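Local structure of hypothetical protein PH1313 (Pyrococcus horikoshii, 1VBK) at residues I195-K200 with E295-S300; H187-A192 with L217-S222; I11-R16 with G172-G177. The protein is of unknown function but, as a THUMP-domain relative of the ThiI family, probably binds RNA and ATP. All coordinates share one frame; numbering follows the deposited sequence.

Contact 1: I195-K200 with E295-S300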
ATOM      1  N   ILE A 195      11.785 -11.067  -8.991  1.00 20.60           N
ATOM      2  CA  ILE A 195      11.895 -10.171  -7.844  1.00 21.88           C
ATOM      3  C   ILE A 195      12.957  -9.108  -8.093  1.00 21.79           C
ATOM      4  O   ILE A 195      12.755  -7.934  -7.796  1.00 20.01           O
ATOM      5  CB  ILE A 195      12.233 -10.961  -6.565  1.00 21.91           C
ATOM      6  CG1 ILE A 195      11.021 -11.816  -6.174  1.00 23.89           C
ATOM      7  CG2 ILE A 195      12.627 -10.004  -5.438  1.00 22.58           C
ATOM      8  CD1 ILE A 195      11.253 -12.754  -5.011  1.00 26.29           C
ATOM      9  N   PHE A 196      14.087  -9.525  -8.654  1.00 22.12           N
ATOM     10  CA  PHE A 196      15.166  -8.593  -8.951  1.00 22.84           C
ATOM     11  C   PHE A 196      14.666  -7.484  -9.881  1.00 22.30           C
ATOM     12  O   PHE A 196      14.922  -6.304  -9.646  1.00 23.28           O
ATOM     13  CB  PHE A 196      16.345  -9.350  -9.588  1.00 22.08           C
ATOM     14  CG  PHE A 196      17.499  -8.467  -9.986  1.00 21.30           C
ATOM     15  CD1 PHE A 196      17.461  -7.740 -11.172  1.00 20.97           C
ATOM     16  CD2 PHE A 196      18.619  -8.355  -9.169  1.00 21.39           C
ATOM     17  CE1 PHE A 196      18.523  -6.911 -11.540  1.00 20.52           C
ATOM     18  CE2 PHE A 196      19.689  -7.529  -9.526  1.00 22.36           C
ATOM     19  CZ  PHE A 196      19.639  -6.806 -10.717  1.00 21.64           C
ATOM     20  N   LEU A 197      13.936  -7.867 -10.926  1.00 22.61           N
ATOM     21  CA  LEU A 197      13.411  -6.902 -11.888  1.00 22.81           C
ATOM     22  C   LEU A 197      12.443  -5.895 -11.265  1.00 23.13           C
ATOM     23  O   LEU A 197      12.422  -4.727 -11.651  1.00 22.10           O
ATOM     24  CB  LEU A 197      12.723  -7.636 -13.041  1.00 23.41           C
ATOM     25  CG  LEU A 197      13.641  -8.500 -13.916  1.00 25.31           C
ATOM     26  CD1 LEU A 197      12.808  -9.359 -14.856  1.00 24.88           C
ATOM     27  CD2 LEU A 197      14.591  -7.606 -14.697  1.00 25.38           C
ATOM     28  N   MET A 198      11.647  -6.341 -10.300  1.00 21.81           N
ATOM     29  CA  MET A 198      10.693  -5.448  -9.647  1.00 21.02           C
ATOM     30  C   MET A 198      11.377  -4.503  -8.658  1.00 20.74           C
ATOM     31  O   MET A 198      10.974  -3.348  -8.516  1.00 20.06           O
ATOM     32  CB  MET A 198       9.605  -6.260  -8.946  1.00 20.92           C
ATOM     33  CG  MET A 198       8.705  -7.031  -9.898  1.00 22.59           C
ATOM     34  SD  MET A 198       7.904  -5.951 -11.099  1.00 25.73           S
ATOM     35  CE  MET A 198       6.724  -5.099 -10.054  1.00 27.61           C
ATOM     36  N   MET A 199      12.406  -4.986  -7.968  1.00 20.78           N
ATOM     37  CA  MET A 199      13.126  -4.121  -7.043  1.00 22.43           C
ATOM     38  C   MET A 199      13.760  -2.987  -7.860  1.00 22.39           C
ATOM     39  O   MET A 199      13.781  -1.829  -7.433  1.00 21.27           O
ATOM     40  CB  MET A 199      14.211  -4.901  -6.298  1.00 22.98           C
ATOM     41  CG  MET A 199      13.667  -5.869  -5.261  1.00 26.69           C
ATOM     42  SD  MET A 199      14.961  -6.569  -4.214  1.00 35.09           S
ATOM     43  CE  MET A 199      15.442  -7.968  -5.196  1.00 31.37           C
ATOM     44  N   LYS A 200      14.251  -3.334  -9.046  1.00 21.40           N
ATOM     45  CA  LYS A 200      14.877  -2.369  -9.946  1.00 21.42           C
ATOM     46  C   LYS A 200      13.884  -1.279 -10.345  1.00 21.33           C
ATOM     47  O   LYS A 200      14.277  -0.160 -10.678  1.00 22.08           O
ATOM     48  CB  LYS A 200      15.406  -3.086 -11.194  1.00 22.64           C
ATOM     49  CG  LYS A 200      16.092  -2.183 -12.227  1.00 26.95           C
ATOM     50  CD  LYS A 200      16.632  -3.020 -13.394  1.00 29.26           C
ATOM     51  CE  LYS A 200      17.240  -2.159 -14.493  1.00 31.03           C
ATOM     52  NZ  LYS A 200      16.233  -1.269 -15.135  1.00 33.83           N
ATOM     53  N   GLU A 295      11.507  -8.933 -24.060  1.00 42.52           N
ATOM     54  CA  GLU A 295      12.454 -10.039 -24.131  1.00 42.96           C
ATOM     55  C   GLU A 295      13.909  -9.564 -24.164  1.00 41.73           C
ATOM     56  O   GLU A 295      14.738 -10.044 -23.393  1.00 40.74           O
ATOM     57  CB  GLU A 295      12.171 -10.893 -25.372  1.00 45.83           C
ATOM     58  CG  GLU A 295      10.758 -11.453 -25.450  1.00 50.27           C
ATOM     59  CD  GLU A 295       9.693 -10.368 -25.455  1.00 53.19           C
ATOM     60  OE1 GLU A 295       9.811  -9.416 -26.260  1.00 55.67           O
ATOM     61  OE2 GLU A 295       8.736 -10.468 -24.656  1.00 55.13           O
ATOM     62  N   GLU A 296      14.216  -8.629 -25.059  1.00 41.72           N
ATOM     63  CA  GLU A 296      15.580  -8.113 -25.177  1.00 42.33           C
ATOM     64  C   GLU A 296      16.061  -7.463 -23.884  1.00 41.54           C
ATOM     65  O   GLU A 296      17.238  -7.554 -23.533  1.00 41.81           O
ATOM     66  CB  GLU A 296      15.675  -7.108 -26.327  1.00 44.17           C
ATOM     67  CG  GLU A 296      15.451  -7.721 -27.701  1.00 47.36           C
ATOM     68  CD  GLU A 296      16.365  -8.903 -27.967  1.00 48.99           C
ATOM     69  OE1 GLU A 296      17.596  -8.751 -27.808  1.00 48.63           O
ATOM     70  OE2 GLU A 296      15.850  -9.982 -28.337  1.00 50.32           O
ATOM     71  N   TYR A 297      15.149  -6.804 -23.178  1.00 40.08           N
ATOM     72  CA  TYR A 297      15.493  -6.157 -21.919  1.00 38.05           C
ATOM     73  C   TYR A 297      15.889  -7.199 -20.883  1.00 36.66           C
ATOM     74  O   TYR A 297      16.932  -7.088 -20.237  1.00 36.34           O
ATOM     75  CB  TYR A 297      14.306  -5.351 -21.388  1.00 37.15           C
ATOM     76  CG  TYR A 297      14.481  -4.910 -19.951  1.00 37.75           C
ATOM     77  CD1 TYR A 297      15.495  -4.018 -19.591  1.00 37.38           C
ATOM     78  CD2 TYR A 297      13.647  -5.401 -18.946  1.00 36.68           C
ATOM     79  CE1 TYR A 297      15.673  -3.628 -18.261  1.00 37.29           C
ATOM     80  CE2 TYR A 297      13.815  -5.019 -17.617  1.00 36.43           C
ATOM     81  CZ  TYR A 297      14.828  -4.134 -17.282  1.00 36.36           C
ATOM     82  OH  TYR A 297      14.993  -3.759 -15.971  1.00 35.05           O
ATOM     83  N   ILE A 298      15.049  -8.215 -20.721  1.00 36.30           N
ATOM     84  CA  ILE A 298      15.321  -9.268 -19.754  1.00 35.29           C
ATOM     85  C   ILE A 298      16.666  -9.932 -20.035  1.00 35.48           C
ATOM     86  O   ILE A 298      17.416 -10.250 -19.109  1.00 34.92           O
ATOM     87  CB  ILE A 298      14.203 -10.337 -19.765  1.00 35.68           C
ATOM     88  CG1 ILE A 298      12.876  -9.696 -19.336  1.00 37.05           C
ATOM     89  CG2 ILE A 298      14.572 -11.489 -18.835  1.00 35.14           C
ATOM     90  CD1 ILE A 298      11.697 -10.653 -19.313  1.00 37.40           C
ATOM     91  N   LYS A 299      16.969 -10.137 -21.312  1.00 35.19           N
ATOM     92  CA  LYS A 299      18.235 -10.753 -21.703  1.00 36.19           C
ATOM     93  C   LYS A 299      19.399  -9.868 -21.260  1.00 34.30           C
ATOM     94  O   LYS A 299      20.402 -10.358 -20.743  1.00 34.64           O
ATOM     95  CB  LYS A 299      18.291 -10.944 -23.223  1.00 38.14           C
ATOM     96  CG  LYS A 299      17.126 -11.730 -23.809  1.00 41.92           C
ATOM     97  CD  LYS A 299      17.090 -13.164 -23.307  1.00 44.62           C
ATOM     98  CE  LYS A 299      18.290 -13.958 -23.795  1.00 46.14           C
ATOM     99  NZ  LYS A 299      18.214 -15.380 -23.359  1.00 48.31           N
ATOM    100  N   SER A 300      19.260  -8.560 -21.461  1.00 34.95           N
ATOM    101  CA  SER A 300      20.313  -7.623 -21.081  1.00 33.58           C
ATOM    102  C   SER A 300      20.584  -7.713 -19.580  1.00 33.06           C
ATOM    103  O   SER A 300      21.736  -7.713 -19.149  1.00 32.39           O
ATOM    104  CB  SER A 300      19.922  -6.192 -21.457  1.00 34.73           C
ATOM    105  OG  SER A 300      18.878  -5.702 -20.629  1.00 34.86           O
TER
HETATM  106  O   HOH W   1      12.906  -4.265 -14.442  1.00 34.82           O
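Leu-197 slides its CD2 methyl past the ring of Tyr-297, coming obliquely to CE2 at 4.0 Å, while the two side chains run in opposite directions. Its other methyl, CD1, only grazes CG1 of Ile-298, at 4.5 Å. The polar half of the contact lies at the phenol oxygen. Lys-200 comes to it from the opposite direction, and NZ donates a hydrogen bond of 2.9 Å to Tyr-297 OH, approaching at the ring edge near its plane. The lysine chain is straight as far as CE and then turns at chi4 (-64°); NZ, CE and CD all lie close to the hydroxyl, CD standing 3.1 Å from Tyr-297 OH. A water also sits at the ring edge, in plane, 2.6 Å from Tyr-297 OH, and donates to the carbonyl of Leu-197, so the phenol is tied both to a side chain and to the backbone of helix 189-200.

The two helices belong to the parallel alpha/beta domain of strand order 3-2-1-4-5: helix 189-200 follows its central strand 181-185, and helix 295-305 comes after its edge strand 286-287. The axes of 195-200 and 295-300 approach to 12.1 Å at an angle of 98°, a wide, nearly perpendicular arrangement that long side chains have to bridge. With CG anti to the backbone N (chi1 167°), Tyr-297 reaches across that distance. Replacing it with an alanine would probably leave the Lys-200 ammonium without this acceptor, set the bridging water loose and open a gap beside the Leu-197 methyl. Leu-197 also packs on Val-301, one turn further along the C-terminal helix, and on Leu-290, whereas Phe-196 meets Val-301 and Leu-305.

Contact 2: H187-A192 with L217-S222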
ATOM      1  N   HIS A 187      10.684 -19.219  -5.175  1.00 27.34           N
ATOM      2  CA  HIS A 187      10.793 -20.676  -5.141  1.00 30.20           C
ATOM      3  C   HIS A 187      11.851 -21.239  -6.089  1.00 30.73           C
ATOM      4  O   HIS A 187      12.207 -22.406  -5.990  1.00 31.09           O
ATOM      5  CB  HIS A 187       9.432 -21.306  -5.455  1.00 30.52           C
ATOM      6  CG  HIS A 187       8.944 -21.025  -6.840  1.00 31.04           C
ATOM      7  ND1 HIS A 187       9.268 -21.817  -7.920  1.00 32.54           N
ATOM      8  CD2 HIS A 187       8.180 -20.019  -7.327  1.00 31.30           C
ATOM      9  CE1 HIS A 187       8.724 -21.311  -9.013  1.00 32.67           C
ATOM     10  NE2 HIS A 187       8.059 -20.220  -8.681  1.00 32.96           N
ATOM     11  N   ASP A 188      12.340 -20.418  -7.010  1.00 32.73           N
ATOM     12  CA  ASP A 188      13.367 -20.858  -7.949  1.00 33.31           C
ATOM     13  C   ASP A 188      14.132 -19.675  -8.545  1.00 33.55           C
ATOM     14  O   ASP A 188      13.899 -18.525  -8.173  1.00 32.07           O
ATOM     15  CB  ASP A 188      12.745 -21.720  -9.058  1.00 33.21           C
ATOM     16  CG  ASP A 188      11.823 -20.936  -9.975  1.00 35.46           C
ATOM     17  OD1 ASP A 188      11.420 -19.808  -9.619  1.00 33.85           O
ATOM     18  OD2 ASP A 188      11.489 -21.463 -11.059  1.00 35.69           O
ATOM     19  N   GLU A 189      15.052 -19.961  -9.461  1.00 33.89           N
ATOM     20  CA  GLU A 189      15.860 -18.922 -10.087  1.00 34.07           C
ATOM     21  C   GLU A 189      15.024 -17.915 -10.870  1.00 31.29           C
ATOM     22  O   GLU A 189      15.299 -16.718 -10.834  1.00 30.49           O
ATOM     23  CB  GLU A 189      16.910 -19.557 -11.006  1.00 37.76           C
ATOM     24  CG  GLU A 189      17.862 -20.504 -10.283  1.00 43.62           C
ATOM     25  CD  GLU A 189      18.913 -21.107 -11.202  1.00 48.34           C
ATOM     26  OE1 GLU A 189      18.533 -21.783 -12.183  1.00 50.37           O
ATOM     27  OE2 GLU A 189      20.121 -20.906 -10.943  1.00 50.49           O
ATOM     28  N   LEU A 190      14.007 -18.404 -11.571  1.00 29.10           N
ATOM     29  CA  LEU A 190      13.131 -17.544 -12.363  1.00 28.59           C
ATOM     30  C   LEU A 190      12.352 -16.555 -11.500  1.00 26.82           C
ATOM     31  O   LEU A 190      12.232 -15.379 -11.850  1.00 25.81           O
ATOM     32  CB  LEU A 190      12.144 -18.392 -13.167  1.00 30.79           C
ATOM     33  CG  LEU A 190      12.718 -19.194 -14.335  1.00 33.33           C
ATOM     34  CD1 LEU A 190      11.637 -20.076 -14.935  1.00 34.12           C
ATOM     35  CD2 LEU A 190      13.271 -18.240 -15.377  1.00 33.26           C
ATOM     36  N   SER A 191      11.812 -17.033 -10.385  1.00 26.08           N
ATOM     37  CA  SER A 191      11.057 -16.161  -9.494  1.00 25.08           C
ATOM     38  C   SER A 191      12.013 -15.173  -8.823  1.00 24.67           C
ATOM     39  O   SER A 191      11.622 -14.059  -8.469  1.00 24.77           O
ATOM     40  CB  SER A 191      10.294 -16.985  -8.443  1.00 23.42           C
ATOM     41  OG  SER A 191      11.146 -17.871  -7.740  1.00 23.82           O
ATOM     42  N   ALA A 192      13.272 -15.576  -8.668  1.00 23.84           N
ATOM     43  CA  ALA A 192      14.275 -14.708  -8.054  1.00 22.88           C
ATOM     44  C   ALA A 192      14.578 -13.552  -8.995  1.00 23.74           C
ATOM     45  O   ALA A 192      14.736 -12.411  -8.556  1.00 23.41           O
ATOM     46  CB  ALA A 192      15.547 -15.493  -7.755  1.00 24.08           C
ATOM     47  N   LEU A 217      13.917 -25.299   0.570  1.00 44.79           N
ATOM     48  CA  LEU A 217      13.959 -24.074   1.359  1.00 42.32           C
ATOM     49  C   LEU A 217      15.409 -23.633   1.488  1.00 41.70           C
ATOM     50  O   LEU A 217      15.716 -22.443   1.418  1.00 39.07           O
ATOM     51  CB  LEU A 217      13.367 -24.292   2.754  1.00 40.94           C
ATOM     52  CG  LEU A 217      13.533 -23.105   3.712  1.00 39.02           C
ATOM     53  CD1 LEU A 217      12.988 -21.835   3.072  1.00 38.70           C
ATOM     54  CD2 LEU A 217      12.819 -23.395   5.021  1.00 39.63           C
ATOM     55  N   GLU A 218      16.295 -24.606   1.680  1.00 41.42           N
ATOM     56  CA  GLU A 218      17.720 -24.330   1.805  1.00 41.93           C
ATOM     57  C   GLU A 218      18.164 -23.711   0.483  1.00 39.67           C
ATOM     58  O   GLU A 218      18.988 -22.797   0.450  1.00 40.26           O
ATOM     59  CB  GLU A 218      18.487 -25.630   2.062  1.00 45.12           C
ATOM     60  CG  GLU A 218      19.743 -25.456   2.899  1.00 50.98           C
ATOM     61  CD  GLU A 218      19.434 -25.024   4.327  1.00 53.91           C
ATOM     62  OE1 GLU A 218      18.717 -25.769   5.030  1.00 56.11           O
ATOM     63  OE2 GLU A 218      19.906 -23.942   4.744  1.00 54.83           O
ATOM     64  N   LYS A 219      17.603 -24.222  -0.606  1.00 37.85           N
ATOM     65  CA  LYS A 219      17.902 -23.730  -1.943  1.00 35.65           C
ATOM     66  C   LYS A 219      17.354 -22.313  -2.104  1.00 35.55           C
ATOM     67  O   LYS A 219      17.976 -21.465  -2.749  1.00 34.84           O
ATOM     68  CB  LYS A 219      17.279 -24.663  -2.986  1.00 37.52           C
ATOM     69  CG  LYS A 219      17.098 -24.060  -4.375  1.00 40.72           C
ATOM     70  CD  LYS A 219      18.413 -23.635  -5.000  1.00 44.28           C
ATOM     71  CE  LYS A 219      18.180 -23.057  -6.389  1.00 46.01           C
ATOM     72  NZ  LYS A 219      19.444 -22.614  -7.046  1.00 47.06           N
ATOM     73  N   VAL A 220      16.191 -22.056  -1.511  1.00 32.78           N
ATOM     74  CA  VAL A 220      15.586 -20.735  -1.599  1.00 31.55           C
ATOM     75  C   VAL A 220      16.353 -19.716  -0.766  1.00 31.18           C
ATOM     76  O   VAL A 220      16.550 -18.584  -1.200  1.00 31.22           O
ATOM     77  CB  VAL A 220      14.111 -20.762  -1.154  1.00 30.54           C
ATOM     78  CG1 VAL A 220      13.559 -19.337  -1.060  1.00 29.82           C
ATOM     79  CG2 VAL A 220      13.297 -21.561  -2.154  1.00 28.87           C
ATOM     80  N   ARG A 221      16.794 -20.112   0.424  1.00 31.29           N
ATOM     81  CA  ARG A 221      17.549 -19.195   1.269  1.00 32.44           C
ATOM     82  C   ARG A 221      18.818 -18.734   0.553  1.00 32.53           C
ATOM     83  O   ARG A 221      19.238 -17.587   0.704  1.00 31.71           O
ATOM     84  CB  ARG A 221      17.912 -19.850   2.607  1.00 33.68           C
ATOM     85  CG  ARG A 221      16.733 -20.025   3.560  1.00 35.83           C
ATOM     86  CD  ARG A 221      17.196 -20.520   4.923  1.00 36.42           C
ATOM     87  NE  ARG A 221      16.095 -20.738   5.862  1.00 39.20           N
ATOM     88  CZ  ARG A 221      15.293 -19.783   6.327  1.00 40.23           C
ATOM     89  NH1 ARG A 221      15.456 -18.523   5.941  1.00 40.64           N
ATOM     90  NH2 ARG A 221      14.331 -20.082   7.190  1.00 38.96           N
ATOM     91  N   SER A 222      19.424 -19.622  -0.229  1.00 31.84           N
ATOM     92  CA  SER A 222      20.634 -19.263  -0.956  1.00 33.14           C
ATOM     93  C   SER A 222      20.292 -18.308  -2.101  1.00 31.98           C
ATOM     94  O   SER A 222      21.102 -17.461  -2.477  1.00 29.97           O
ATOM     95  CB  SER A 222      21.347 -20.517  -1.482  1.00 34.32           C
ATOM     96  OG  SER A 222      20.488 -21.313  -2.277  1.00 39.84           O
TER
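His-187, whose CA meets the CG2 methyl of Val-220 at 4.0 Å, has two oxygens over one face of its imidazole: Asp-188 OD1 lies 3.1 Å above the ring plane and Ser-191 OG above the same face, both displaced toward the rim. On the other helix the Arg-221 guanidinium has Leu-217 CD1 over one face, again near the rim.

Farther along, the side chains of Glu-189 and Lys-219 cross at about a right angle. The lysine bends at chi2 (61°), which brings NZ within 4.2 Å of Glu-189 CG; the charges stay 4.3 Å apart between Glu-189 OE2 and Lys-219 NZ, too far for a salt bridge but probably mildly attractive.

Asp-188 is the N-cap of helix 189-200. Its OD1 accepts from Ser-191 N at 2.9 Å, met from above the carboxylate plane, while His-187 N points almost straight (176°) at Ser-191 OG. This turn probably occupies the place of the SGGxDS nucleotide-binding loop of PP-loop proteins, although its sequence departs from that motif.

The pair joins consecutive beta-alpha units of the parallel sheet: helix 189-200 follows strand 181-185 and helix 215-228 follows the adjacent strand 204-210, with Val-220 also resting on Leu-186 and Tyr-209.

Contact 3: I11-R16 with G172-G177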
ATOM      1  N   ILE A  11      15.943  11.556 -18.320  1.00 49.03           N
ATOM      2  CA  ILE A  11      14.845  12.018 -19.156  1.00 49.85           C
ATOM      3  C   ILE A  11      13.953  10.857 -19.574  1.00 50.93           C
ATOM      4  O   ILE A  11      14.433   9.753 -19.844  1.00 50.56           O
ATOM      5  CB  ILE A  11      15.369  12.726 -20.425  1.00 49.87           C
ATOM      6  CG1 ILE A  11      16.342  13.844 -20.033  1.00 49.61           C
ATOM      7  CG2 ILE A  11      14.201  13.290 -21.226  1.00 48.63           C
ATOM      8  CD1 ILE A  11      15.750  14.896 -19.107  1.00 49.82           C
ATOM      9  N   GLY A  12      12.650  11.111 -19.618  1.00 52.38           N
ATOM     10  CA  GLY A  12      11.715  10.077 -20.010  1.00 54.28           C
ATOM     11  C   GLY A  12      11.413   9.081 -18.907  1.00 55.75           C
ATOM     12  O   GLY A  12      10.646   8.139 -19.118  1.00 56.82           O
ATOM     13  N   THR A  13      12.011   9.272 -17.734  1.00 55.89           N
ATOM     14  CA  THR A  13      11.762   8.365 -16.620  1.00 56.63           C
ATOM     15  C   THR A  13      10.644   8.936 -15.764  1.00 55.94           C
ATOM     16  O   THR A  13      10.540  10.150 -15.590  1.00 56.91           O
ATOM     17  CB  THR A  13      13.015   8.164 -15.732  1.00 57.82           C
ATOM     18  OG1 THR A  13      12.844   6.988 -14.930  1.00 58.84           O
ATOM     19  CG2 THR A  13      13.220   9.360 -14.801  1.00 58.04           C
ATOM     20  N   LYS A  14       9.800   8.061 -15.234  1.00 54.88           N
ATOM     21  CA  LYS A  14       8.697   8.505 -14.403  1.00 53.33           C
ATOM     22  C   LYS A  14       8.787   7.930 -12.998  1.00 51.55           C
ATOM     23  O   LYS A  14       8.979   6.728 -12.812  1.00 50.83           O
ATOM     24  CB  LYS A  14       7.356   8.104 -15.027  1.00 54.85           C
ATOM     25  CG  LYS A  14       7.101   8.662 -16.422  1.00 56.65           C
ATOM     26  CD  LYS A  14       7.884   7.908 -17.489  1.00 57.49           C
ATOM     27  CE  LYS A  14       7.494   8.376 -18.885  1.00 58.11           C
ATOM     28  NZ  LYS A  14       8.203   7.609 -19.948  1.00 58.41           N
ATOM     29  N   SER A  15       8.657   8.807 -12.010  1.00 49.28           N
ATOM     30  CA  SER A  15       8.686   8.408 -10.613  1.00 46.83           C
ATOM     31  C   SER A  15       7.445   8.996  -9.966  1.00 45.64           C
ATOM     32  O   SER A  15       7.186  10.192 -10.091  1.00 46.25           O
ATOM     33  CB  SER A  15       9.935   8.951  -9.921  1.00 45.87           C
ATOM     34  OG  SER A  15       9.887   8.692  -8.529  1.00 44.68           O
ATOM     35  N   ARG A  16       6.669   8.163  -9.284  1.00 44.07           N
ATOM     36  CA  ARG A  16       5.464   8.654  -8.634  1.00 42.87           C
ATOM     37  C   ARG A  16       5.821   9.629  -7.514  1.00 40.09           C
ATOM     38  O   ARG A  16       4.976  10.395  -7.056  1.00 39.69           O
ATOM     39  CB  ARG A  16       4.648   7.489  -8.066  1.00 45.89           C
ATOM     40  CG  ARG A  16       5.256   6.831  -6.837  1.00 48.41           C
ATOM     41  CD  ARG A  16       4.325   5.764  -6.284  1.00 51.24           C
ATOM     42  NE  ARG A  16       4.756   5.282  -4.976  1.00 53.78           N
ATOM     43  CZ  ARG A  16       4.093   4.379  -4.259  1.00 55.87           C
ATOM     44  NH1 ARG A  16       2.963   3.856  -4.724  1.00 56.46           N
ATOM     45  NH2 ARG A  16       4.557   4.000  -3.077  1.00 56.53           N
ATOM     46  N   GLY A 172      20.625   1.866 -12.872  1.00 24.13           N
ATOM     47  CA  GLY A 172      19.504   2.675 -13.298  1.00 22.78           C
ATOM     48  C   GLY A 172      18.304   2.236 -12.482  1.00 23.50           C
ATOM     49  O   GLY A 172      18.455   1.838 -11.321  1.00 22.53           O
ATOM     50  N   GLY A 173      17.115   2.292 -13.073  1.00 22.32           N
ATOM     51  CA  GLY A 173      15.925   1.887 -12.342  1.00 22.37           C
ATOM     52  C   GLY A 173      15.467   2.967 -11.379  1.00 23.39           C
ATOM     53  O   GLY A 173      15.753   4.151 -11.584  1.00 23.82           O
ATOM     54  N   LEU A 174      14.762   2.567 -10.323  1.00 21.47           N
ATOM     55  CA  LEU A 174      14.255   3.515  -9.334  1.00 21.17           C
ATOM     56  C   LEU A 174      14.631   3.052  -7.928  1.00 20.61           C
ATOM     57  O   LEU A 174      14.748   1.857  -7.670  1.00 21.41           O
ATOM     58  CB  LEU A 174      12.733   3.641  -9.469  1.00 21.13           C
ATOM     59  CG  LEU A 174      12.241   4.160 -10.830  1.00 24.38           C
ATOM     60  CD1 LEU A 174      10.734   3.994 -10.939  1.00 24.94           C
ATOM     61  CD2 LEU A 174      12.625   5.634 -10.998  1.00 24.69           C
ATOM     62  N   PRO A 175      14.833   3.996  -6.998  1.00 20.95           N
ATOM     63  CA  PRO A 175      15.203   3.626  -5.628  1.00 19.48           C
ATOM     64  C   PRO A 175      14.178   2.699  -4.971  1.00 19.65           C
ATOM     65  O   PRO A 175      12.975   2.916  -5.085  1.00 18.61           O
ATOM     66  CB  PRO A 175      15.300   4.977  -4.917  1.00 21.46           C
ATOM     67  CG  PRO A 175      15.612   5.943  -6.030  1.00 19.66           C
ATOM     68  CD  PRO A 175      14.723   5.456  -7.139  1.00 18.54           C
ATOM     69  N   ILE A 176      14.663   1.666  -4.289  1.00 19.96           N
ATOM     70  CA  ILE A 176      13.777   0.725  -3.609  1.00 20.09           C
ATOM     71  C   ILE A 176      12.943   1.501  -2.593  1.00 20.55           C
ATOM     72  O   ILE A 176      13.483   2.227  -1.760  1.00 18.14           O
ATOM     73  CB  ILE A 176      14.585  -0.374  -2.877  1.00 20.40           C
ATOM     74  CG1 ILE A 176      15.282  -1.270  -3.908  1.00 21.02           C
ATOM     75  CG2 ILE A 176      13.664  -1.201  -1.974  1.00 21.99           C
ATOM     76  CD1 ILE A 176      16.046  -2.428  -3.315  1.00 19.19           C
ATOM     77  N   GLY A 177      11.625   1.352  -2.674  1.00 21.33           N
ATOM     78  CA  GLY A 177      10.753   2.053  -1.749  1.00 22.32           C
ATOM     79  C   GLY A 177       9.977   3.207  -2.361  1.00 23.07           C
ATOM     80  O   GLY A 177       8.959   3.624  -1.812  1.00 25.02           O
TER
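The loop that leads from the first strand, 3-8, of the ferredoxin-like domain into helix 19-36 meets the connection between strand 168-169 and strand 181-185 chiefly through one side chain, Leu-174, which contacts Thr-13, Lys-14 and Ser-15. Its two methyls divide the work. CD1 touches the backbone carbonyl of Lys-14, 3.8 Å from its O, whereas CD2 faces the side chains on either side of that residue, lying 4.2 Å from Thr-13 OG1 and 4.4 Å from Ser-15 CB. The CB atoms of Thr-13 and Ser-15 both point toward the connection, as expected of alternate residues in an extended chain, while that of Lys-14 points away. Thr-13 passes Leu-174 in the opposite direction and offers it the hydroxyl, because OG1 stands anti to the backbone N (chi1 -163°) and the methyl is turned elsewhere.

The contact is shallow and purely van der Waals, with 130 Å² buried in all. Lys-14 instead folds back within its own loop, where NZ donates to Gly-12 O at 2.6 Å, tilted from the carbonyl plane.

Polar ties lie just beyond. Arg-16 N is hydrogen-bonded to Glu-179 OE2, and Asn-29 ND2 of helix 19-36 to Ile-176 O. Ser-15 and Leu-174 both also pack on Phe-22 of that helix. In the connection, Gly-172, Gly-173 and Gly-177 all have positive phi; at Gly-177 a side chain would be jammed against the preceding carbonyl oxygen. The arrangement is consistent with an interdomain seam as in ThiI-like proteins, in which a loop of the ferredoxin-like domain lies against the connection running into the parallel sheet of the alpha/beta domain.

Overall arrangement
From the N terminus, contact 3 comes first: 11-16 is met by 172-177, a long closure that brings the ferredoxin-like domain against the connection into the parallel sheet. The other two open only after it has closed, and they cross. The segment 187-192 opens contact 2 and 195-200 opens contact 1, both on helix 189-200; 217-222 then closes contact 2, and 295-300 closes contact 1 near the C terminus. Helix 189-200 is thus joined near its start to helix 215-228 and near its end to helix 295-305, the centres of contacts 1 and 2 lying about 17 Å apart. Contacts 1 and 3 touch, Lys-200 O lying 2.8 Å from Leu-174 N, probably hydrogen-bonded.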